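Local coordinates for protein putative sortase (Streptococcus pneumoniae, PDB 2W1K) that probably acts as a class C sortase transpeptidase that covalently links pilin subunits during assembly of the pneumococcal pilus fibre, at residues S165-M170 with N188-A193. Numbering follows the deposited sequence.
Sequences SSKNIM and NFERVA
Met170 and Phe189 form an antiparallel hydrogen-bonded pair, Met170 N giving to Phe189 O at 2.9 Å and Phe189 N to Met170 O at 2.8 Å. Next to it, Ile169 and Glu190 make the non-hydrogen-bonded pair; Ile169 CA also sits 3.2 Å from Phe189 O, in a CA-H...O contact. One further backbone bond, from Arg191 N to Asn168 O, extends the ladder by a residue. The two short strands run at 134° to each other, well twisted from strict antiparallel.

Such pairing shows how a beta hairpin sorts its side chains between two faces. Strands 168-176 and 183-196 are its arms, neighbouring strands in the sheet of the sortase beta-barrel fold, with strands 106-111 and 141-153 on their outer sides. Met170 and Phe189 share the buried face, meeting through their CB atoms at 4.4 Å before their chains diverge, both reaching Leu134. On the face of Ile169 and Glu190, Ile169 CD1 rests near Glu190 CG.

Next to this pairing, toward Lys167, polar contacts take over. Lys167 crosses Glu190 at about a right angle, its methylenes passing beside OE2 before the chain bends at chi4 (-67°) to place NZ 3.0 Å from Glu190 OE2 in a salt bridge. NZ comes to the syn side of OE2, somewhat out of the carboxylate plane; a water accepting from Asn168 N donates to OE2 as well. Asn168 OD1 takes a weak bond from Arg191 NE, its amide plane turned 66° from the guanidinium, while Asn168 ND2 is satisfied by the carbonyls of Leu101 and Gly103. Beyond that bond, Arg191 NH2 reaches Tyr145 OH, and NH1 forms a salt bridge with a bound MES molecule, probably from the crystallisation liquor.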
ATOM      1  N   SER A 165      -9.127 -13.402  -8.067  1.00 39.21           N
ATOM      2  CA  SER A 165      -8.696 -14.723  -7.627  1.00 36.25           C
ATOM      3  C   SER A 165      -8.830 -14.842  -6.109  1.00 36.03           C
ATOM      4  O   SER A 165      -9.066 -13.866  -5.446  1.00 35.07           O
ATOM      5  CB  SER A 165      -7.224 -15.005  -8.039  1.00 37.24           C
ATOM      6  OG  SER A 165      -6.278 -14.540  -7.059  1.00 34.57           O
ATOM      7  N   SER A 166      -8.632 -16.037  -5.562  1.00 33.69           N
ATOM      8  CA  SER A 166      -8.780 -16.224  -4.141  1.00 34.21           C
ATOM      9  C   SER A 166      -7.486 -15.870  -3.446  1.00 33.34           C
ATOM     10  O   SER A 166      -7.415 -15.925  -2.246  1.00 35.58           O
ATOM     11  CB  SER A 166      -9.165 -17.681  -3.830  1.00 32.85           C
ATOM     12  OG  SER A 166      -8.079 -18.437  -4.237  1.00 36.59           O
ATOM     13  N   LYS A 167      -6.477 -15.438  -4.178  1.00 32.69           N
ATOM     14  CA  LYS A 167      -5.215 -15.042  -3.590  1.00 32.71           C
ATOM     15  C   LYS A 167      -5.328 -13.796  -2.721  1.00 32.75           C
ATOM     16  O   LYS A 167      -6.250 -13.017  -2.829  1.00 33.73           O
ATOM     17  CB  LYS A 167      -4.163 -14.772  -4.729  1.00 32.42           C
ATOM     18  CG  LYS A 167      -3.755 -16.089  -5.462  1.00 36.91           C
ATOM     19  CD  LYS A 167      -2.640 -15.843  -6.443  1.00 43.25           C
ATOM     20  CE  LYS A 167      -2.168 -17.125  -7.177  1.00 50.02           C
ATOM     21  NZ  LYS A 167      -1.487 -18.154  -6.235  1.00 50.35           N
ATOM     22  N   ASN A 168      -4.290 -13.577  -1.943  1.00 31.18           N
ATOM     23  CA  ASN A 168      -4.157 -12.397  -1.145  1.00 31.62           C
ATOM     24  C   ASN A 168      -3.059 -11.549  -1.819  1.00 30.56           C
ATOM     25  O   ASN A 168      -1.894 -11.967  -1.857  1.00 30.86           O
ATOM     26  CB  ASN A 168      -3.815 -12.756   0.311  1.00 27.50           C
ATOM     27  CG  ASN A 168      -3.825 -11.548   1.231  1.00 29.73           C
ATOM     28  OD1 ASN A 168      -2.876 -10.753   1.261  1.00 27.56           O
ATOM     29  ND2 ASN A 168      -4.894 -11.411   2.022  1.00 22.68           N
ATOM     30  N   ILE A 169      -3.436 -10.353  -2.286  1.00 29.31           N
ATOM     31  CA  ILE A 169      -2.605  -9.594  -3.199  1.00 28.89           C
ATOM     32  C   ILE A 169      -2.447  -8.176  -2.743  1.00 29.94           C
ATOM     33  O   ILE A 169      -3.364  -7.624  -2.144  1.00 29.53           O
ATOM     34  CB  ILE A 169      -3.278  -9.565  -4.586  1.00 28.64           C
ATOM     35  CG1 ILE A 169      -3.565 -11.007  -5.077  1.00 29.15           C
ATOM     36  CG2 ILE A 169      -2.427  -8.785  -5.601  1.00 26.83           C
ATOM     37  CD1 ILE A 169      -2.311 -11.903  -5.499  1.00 26.71           C
ATOM     38  N   MET A 170      -1.275  -7.610  -2.978  1.00 28.56           N
ATOM     39  CA  MET A 170      -1.105  -6.180  -2.877  1.00 30.31           C
ATOM     40  C   MET A 170      -0.726  -5.694  -4.273  1.00 30.12           C
ATOM     41  O   MET A 170       0.239  -6.283  -4.875  1.00 30.25           O
ATOM     42  CB  MET A 170       0.040  -5.800  -1.930  1.00 30.06           C
ATOM     43  CG  MET A 170       0.208  -4.266  -1.790  1.00 30.33           C
ATOM     44  SD  MET A 170       1.354  -3.869  -0.472  1.00 32.42           S
ATOM     45  CE  MET A 170       0.185  -3.848   0.904  1.00 27.26           C
ATOM     46  N   ASN A 188       1.607  -6.636  -9.303  1.00 31.37           N
ATOM     47  CA  ASN A 188       0.943  -7.502  -8.324  1.00 31.12           C
ATOM     48  C   ASN A 188       1.925  -8.272  -7.491  1.00 31.14           C
ATOM     49  O   ASN A 188       2.938  -8.810  -8.016  1.00 30.88           O
ATOM     50  CB  ASN A 188      -0.078  -8.418  -9.011  1.00 30.29           C
ATOM     51  CG  ASN A 188      -1.003  -7.595  -9.919  1.00 30.93           C
ATOM     52  OD1 ASN A 188      -1.586  -6.633  -9.459  1.00 29.50           O
ATOM     53  ND2 ASN A 188      -0.994  -7.868 -11.226  1.00 30.32           N
ATOM     54  N   PHE A 189       1.631  -8.329  -6.198  1.00 29.39           N
ATOM     55  CA  PHE A 189       2.475  -9.048  -5.282  1.00 29.57           C
ATOM     56  C   PHE A 189       1.606 -10.044  -4.495  1.00 29.83           C
ATOM     57  O   PHE A 189       0.508  -9.670  -4.103  1.00 30.10           O
ATOM     58  CB  PHE A 189       3.009  -8.051  -4.242  1.00 28.80           C
ATOM     59  CG  PHE A 189       4.104  -7.147  -4.756  1.00 34.42           C
ATOM     60  CD1 PHE A 189       3.796  -6.007  -5.539  1.00 32.90           C
ATOM     61  CD2 PHE A 189       5.448  -7.411  -4.437  1.00 29.42           C
ATOM     62  CE1 PHE A 189       4.840  -5.149  -6.011  1.00 32.57           C
ATOM     63  CE2 PHE A 189       6.476  -6.546  -4.883  1.00 29.28           C
ATOM     64  CZ  PHE A 189       6.152  -5.420  -5.662  1.00 32.28           C
ATOM     65  N   GLU A 190       2.094 -11.272  -4.218  1.00 29.68           N
ATOM     66  CA  GLU A 190       1.303 -12.220  -3.439  1.00 29.57           C
ATOM     67  C   GLU A 190       1.911 -12.284  -2.018  1.00 29.33           C
ATOM     68  O   GLU A 190       3.139 -12.220  -1.828  1.00 29.28           O
ATOM     69  CB  GLU A 190       1.267 -13.650  -4.073  1.00 29.19           C
ATOM     70  CG  GLU A 190       0.190 -14.505  -3.381  1.00 33.13           C
ATOM     71  CD  GLU A 190      -0.065 -15.918  -4.044  1.00 41.09           C
ATOM     72  OE1 GLU A 190       0.712 -16.254  -4.930  1.00 43.65           O
ATOM     73  OE2 GLU A 190      -1.029 -16.649  -3.658  1.00 39.08           O
ATOM     74  N   ARG A 191       1.041 -12.412  -1.035  1.00 28.65           N
ATOM     75  CA  ARG A 191       1.449 -12.460   0.316  1.00 28.32           C
ATOM     76  C   ARG A 191       2.124 -13.744   0.597  1.00 29.25           C
ATOM     77  O   ARG A 191       1.595 -14.825   0.234  1.00 27.49           O
ATOM     78  CB  ARG A 191       0.254 -12.372   1.227  1.00 27.57           C
ATOM     79  CG  ARG A 191       0.699 -12.487   2.720  1.00 26.22           C
ATOM     80  CD  ARG A 191      -0.626 -12.270   3.649  1.00 21.59           C
ATOM     81  NE  ARG A 191      -1.155 -10.899   3.560  1.00 26.96           N
ATOM     82  CZ  ARG A 191      -1.594 -10.198   4.627  1.00 31.42           C
ATOM     83  NH1 ARG A 191      -1.702 -10.776   5.870  1.00 22.85           N
ATOM     84  NH2 ARG A 191      -1.936  -8.948   4.488  1.00 26.98           N
ATOM     85  N   VAL A 192       3.249 -13.629   1.299  1.00 28.26           N
ATOM     86  CA  VAL A 192       4.001 -14.825   1.697  1.00 32.46           C
ATOM     87  C   VAL A 192       3.948 -15.250   3.212  1.00 31.52           C
ATOM     88  O   VAL A 192       3.833 -16.438   3.546  1.00 32.45           O
ATOM     89  CB  VAL A 192       5.514 -14.635   1.150  1.00 31.38           C
ATOM     90  CG1 VAL A 192       6.470 -15.372   1.898  1.00 35.36           C
ATOM     91  CG2 VAL A 192       5.558 -14.919  -0.300  1.00 35.49           C
ATOM     92  N   ALA A 193       4.077 -14.295   4.117  1.00 29.27           N
ATOM     93  CA  ALA A 193       4.203 -14.649   5.515  1.00 28.50           C
ATOM     94  C   ALA A 193       3.940 -13.331   6.272  1.00 29.20           C
ATOM     95  O   ALA A 193       3.980 -12.222   5.673  1.00 27.17           O
ATOM     96  CB  ALA A 193       5.674 -15.179   5.824  1.00 28.61           C
TER
HETATM   97  O   HOH W   1      -2.464 -16.001  -1.511  1.00 39.69           O